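Local coordinates for protein 1,4-dihydroxy-2-naphthoyl-CoA hydrolase (PDB 4K49) that hydrolyses the thioester of 1,4-dihydroxy-2-naphthoyl-CoA, releasing 1,4-dihydroxy-2-naphthoate and CoA on the route to menaquinone, at residues A[34-39]-A[63-68]. Sequence-based numbering, arbitrary orientation.
Sequences DTLEAT and ESIGSV. With HFQ (2,4-dihydroxyphenacyl coenzyme A), chain F.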
loop_
_atom_site.group_PDB
_atom_site.type_symbol
_atom_site.label_atom_id
_atom_site.label_comp_id
_atom_site.label_asym_id
_atom_site.label_seq_id
_atom_site.Cartn_x
_atom_site.Cartn_y
_atom_site.Cartn_z
ATOM N N ASP A 34 -14.396 -19.943 -0.652
ATOM C CA ASP A 34 -14.815 -18.567 -0.867
ATOM C C ASP A 34 -13.935 -17.567 -0.134
ATOM O O ASP A 34 -14.335 -16.427 0.072
ATOM C CB ASP A 34 -16.284 -18.358 -0.467
ATOM C CG ASP A 34 -16.585 -18.798 0.960
ATOM O OD1 ASP A 34 -15.744 -18.589 1.860
ATOM O OD2 ASP A 34 -17.685 -19.353 1.183
ATOM N N THR A 35 -12.749 -17.999 0.281
ATOM C CA THR A 35 -11.800 -17.099 0.933
ATOM C C THR A 35 -10.398 -17.376 0.418
ATOM O O THR A 35 -10.130 -18.439 -0.136
ATOM C CB THR A 35 -11.793 -17.272 2.468
ATOM O OG1 THR A 35 -11.295 -18.572 2.791
ATOM C CG2 THR A 35 -13.187 -17.108 3.062
ATOM N N LEU A 36 -9.502 -16.416 0.617
ATOM C CA LEU A 36 -8.104 -16.580 0.248
ATOM C C LEU A 36 -7.294 -15.964 1.385
ATOM O O LEU A 36 -7.678 -14.923 1.931
ATOM C CB LEU A 36 -7.833 -15.885 -1.091
ATOM C CG LEU A 36 -6.480 -16.107 -1.767
ATOM C CD1 LEU A 36 -6.209 -17.596 -1.961
ATOM C CD2 LEU A 36 -6.424 -15.366 -3.097
ATOM N N GLU A 37 -6.196 -16.607 1.766
ATOM C CA GLU A 37 -5.424 -16.165 2.921
ATOM C C GLU A 37 -3.928 -16.143 2.610
ATOM O O GLU A 37 -3.393 -17.082 2.005
ATOM C CB GLU A 37 -5.709 -17.083 4.123
ATOM C CG GLU A 37 -4.843 -16.814 5.367
ATOM C CD GLU A 37 -5.135 -17.790 6.504
ATOM O OE1 GLU A 37 -6.287 -17.834 6.976
ATOM O OE2 GLU A 37 -4.212 -18.512 6.929
ATOM N N ALA A 38 -3.263 -15.063 3.019
ATOM C CA ALA A 38 -1.821 -14.915 2.824
ATOM C C ALA A 38 -1.194 -14.216 4.026
ATOM O O ALA A 38 -1.844 -13.426 4.723
ATOM C CB ALA A 38 -1.514 -14.157 1.536
ATOM N N THR A 39 0.074 -14.515 4.276
ATOM C CA THR A 39 0.795 -13.864 5.354
ATOM C C THR A 39 1.959 -13.031 4.797
ATOM O O THR A 39 2.346 -13.182 3.637
ATOM C CB THR A 39 1.325 -14.891 6.378
ATOM O OG1 THR A 39 2.187 -15.819 5.713
ATOM C CG2 THR A 39 0.168 -15.657 7.014
ATOM N N GLU A 63 -4.168 -5.536 -1.264
ATOM C CA GLU A 63 -4.391 -5.474 -2.700
ATOM C C GLU A 63 -3.852 -6.725 -3.408
ATOM O O GLU A 63 -4.423 -7.159 -4.401
ATOM C CB GLU A 63 -3.834 -4.188 -3.321
ATOM C CG GLU A 63 -4.238 -4.057 -4.798
ATOM C CD GLU A 63 -4.329 -2.632 -5.287
ATOM O OE1 GLU A 63 -4.329 -1.687 -4.468
ATOM O OE2 GLU A 63 -4.402 -2.448 -6.515
ATOM N N SER A 64 -2.782 -7.324 -2.884
ATOM C CA SER A 64 -2.253 -8.567 -3.460
ATOM C C SER A 64 -3.257 -9.716 -3.355
ATOM O O SER A 64 -3.502 -10.436 -4.334
ATOM C CB SER A 64 -0.948 -8.989 -2.767
ATOM O OG SER A 64 0.073 -8.015 -2.923
ATOM N N ILE A 65 -3.835 -9.899 -2.169
ATOM C CA ILE A 65 -4.775 -10.999 -1.971
ATOM C C ILE A 65 -6.067 -10.731 -2.746
ATOM O O ILE A 65 -6.521 -11.581 -3.518
ATOM C CB ILE A 65 -5.107 -11.219 -0.485
ATOM C CG1 ILE A 65 -3.828 -11.417 0.330
ATOM C CG2 ILE A 65 -6.016 -12.449 -0.306
ATOM C CD1 ILE A 65 -4.121 -11.524 1.824
ATOM N N GLY A 66 -6.646 -9.545 -2.563
ATOM C CA GLY A 66 -7.892 -9.207 -3.238
ATOM C C GLY A 66 -7.816 -9.243 -4.761
ATOM O O GLY A 66 -8.738 -9.735 -5.432
ATOM N N SER A 67 -6.722 -8.733 -5.322
ATOM C CA SER A 67 -6.560 -8.712 -6.773
ATOM C C SER A 67 -6.416 -10.119 -7.341
ATOM O O SER A 67 -6.973 -10.428 -8.398
ATOM C CB SER A 67 -5.341 -7.882 -7.186
ATOM O OG SER A 67 -5.454 -6.513 -6.827
ATOM N N VAL A 68 -5.646 -10.979 -6.683
ATOM C CA VAL A 68 -5.470 -12.308 -7.266
ATOM C C VAL A 68 -6.723 -13.144 -7.032
ATOM O O VAL A 68 -7.095 -13.965 -7.872
ATOM C CB VAL A 68 -4.165 -13.016 -6.812
ATOM C CG1 VAL A 68 -4.308 -13.605 -5.436
ATOM C CG2 VAL A 68 -3.802 -14.119 -7.808
HETATM C CB HFQ F . -3.773 -4.553 -8.944
HETATM N N1A HFQ F . -6.649 -2.123 -21.178
HETATM O O1A HFQ F . -10.591 6.560 -19.933
HETATM P P1A HFQ F . -9.561 6.329 -18.814
HETATM C C1B HFQ F . -2.503 -5.157 -8.272
HETATM O O1B HFQ F . -1.651 -4.363 -7.755
HETATM C C1D HFQ F . -6.496 2.791 -20.865
HETATM S S1P HFQ F . -3.418 -3.951 -10.588
HETATM C C2A HFQ F . -5.589 -1.303 -21.099
HETATM O O2A HFQ F . -8.833 7.640 -18.477
HETATM P P2A HFQ F . -11.082 4.435 -17.513
HETATM C C2B HFQ F . -2.250 -6.616 -8.246
HETATM O O2B HFQ F . -1.453 -10.682 -7.994
HETATM C C2D HFQ F . -7.143 3.835 -21.552
HETATM O O2D HFQ F . -7.021 3.732 -22.976
HETATM C C2P HFQ F . -2.407 -2.501 -10.424
HETATM N N3A HFQ F . -5.754 0.029 -21.017
HETATM O O3A HFQ F . -10.257 5.795 -17.527
HETATM C C3B HFQ F . -1.440 -7.108 -7.214
HETATM O O3B HFQ F . -3.593 -7.057 -10.234
HETATM C C3D HFQ F . -6.415 4.987 -21.111
HETATM O O3D HFQ F . -5.121 4.927 -21.766
HETATM P P3D HFQ F . -4.626 6.091 -22.819
HETATM C C3P HFQ F . -3.089 -1.245 -9.981
HETATM C C4A HFQ F . -6.998 0.562 -21.017
HETATM O O4A HFQ F . -12.118 4.516 -16.491
HETATM C C4B HFQ F . -1.179 -8.452 -7.141
HETATM C C4D HFQ F . -6.186 4.739 -19.713
HETATM O O4D HFQ F . -6.320 3.299 -19.549
HETATM N N4P HFQ F . -4.198 -0.868 -10.705
HETATM C C5A HFQ F . -8.118 -0.250 -21.100
HETATM O O5A HFQ F . -11.764 4.160 -18.858
HETATM C C5B HFQ F . -1.721 -9.324 -8.089
HETATM C C5D HFQ F . -7.204 5.435 -18.916
HETATM O O5D HFQ F . -8.518 5.257 -19.281
HETATM C C5P HFQ F . -4.082 -0.387 -12.032
HETATM O O5P HFQ F . -2.931 -0.275 -12.592
HETATM C C6A HFQ F . -7.914 -1.650 -21.184
HETATM N N6A HFQ F . -9.038 -2.551 -21.266
HETATM O O6A HFQ F . -10.050 3.306 -17.215
HETATM C C6B HFQ F . -2.531 -8.840 -9.123
HETATM C C6P HFQ F . -5.304 0.024 -12.817
HETATM N N7A HFQ F . -9.214 0.577 -21.069
HETATM O O7A HFQ F . -5.107 5.662 -24.297
HETATM C C7B HFQ F . -2.789 -7.498 -9.202
HETATM C C7P HFQ F . -5.162 1.468 -13.320
HETATM C C8A HFQ F . -8.806 1.855 -20.986
HETATM O O8A HFQ F . -5.210 7.373 -22.470
HETATM N N8P HFQ F . -6.376 2.082 -13.826
HETATM N N9A HFQ F . -7.458 1.840 -20.961
HETATM O O9A HFQ F . -3.093 6.171 -22.776
HETATM C C9P HFQ F . -6.756 1.840 -15.221
HETATM O O9P HFQ F . -6.072 1.156 -15.896
HETATM C CAP HFQ F . -8.031 2.502 -15.715
HETATM O OAP HFQ F . -8.609 3.247 -14.682
HETATM C CBP HFQ F . -9.049 1.463 -16.192
HETATM C CCP HFQ F . -10.291 2.206 -16.430
HETATM C CDP HFQ F . -8.549 0.836 -17.509
HETATM C CEP HFQ F . -9.242 0.435 -15.151
#
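I65 lays both of its branches along the inner face of strand 36-39: CD1 ends 3.7 Å from A38 CB, while CG2 lies against the backbone O of L36 at 3.7 Å and beside its CB. CG1 anti to the carbonyl carbon (chi1 -55°) and an extended chain beyond it (chi2 175°) carry CD1 to A38 and leave CG2 over L36, the alternate residues pointing toward the helix. L36 reaches on to the next helical turn, its CD2 3.6 Å from V68 CG1, the two side chains crossing at about a right angle. No hydrogen bond crosses this buried contact of apolar side chains; F28 of the adjoining strand 27-31 also packs on L36, A38 and V68. On the ligand side of the helix, S67 CB touches the dihydroxyphenyl ring at C7B (3.3 Å). S67 OG bonds back to E63 O at 2.7 Å, and that carbonyl also takes S67 N from the opposite face of its plane. E63 OE2 lies 3.3 Å from the ligand methylene CB, and OE1 is hydrogen-bonded to NE2 of H89 of the second subunit. A glutamine at E63 removes the carboxylate and would probably leave that histidine a weaker partner and the substrate thioester without the inferred nucleophile or proton acceptor. Helix 55-72 cradled by an antiparallel sheet is the hot-dog fold, here carrying the acyl-CoA thioesterase site at the subunit interface.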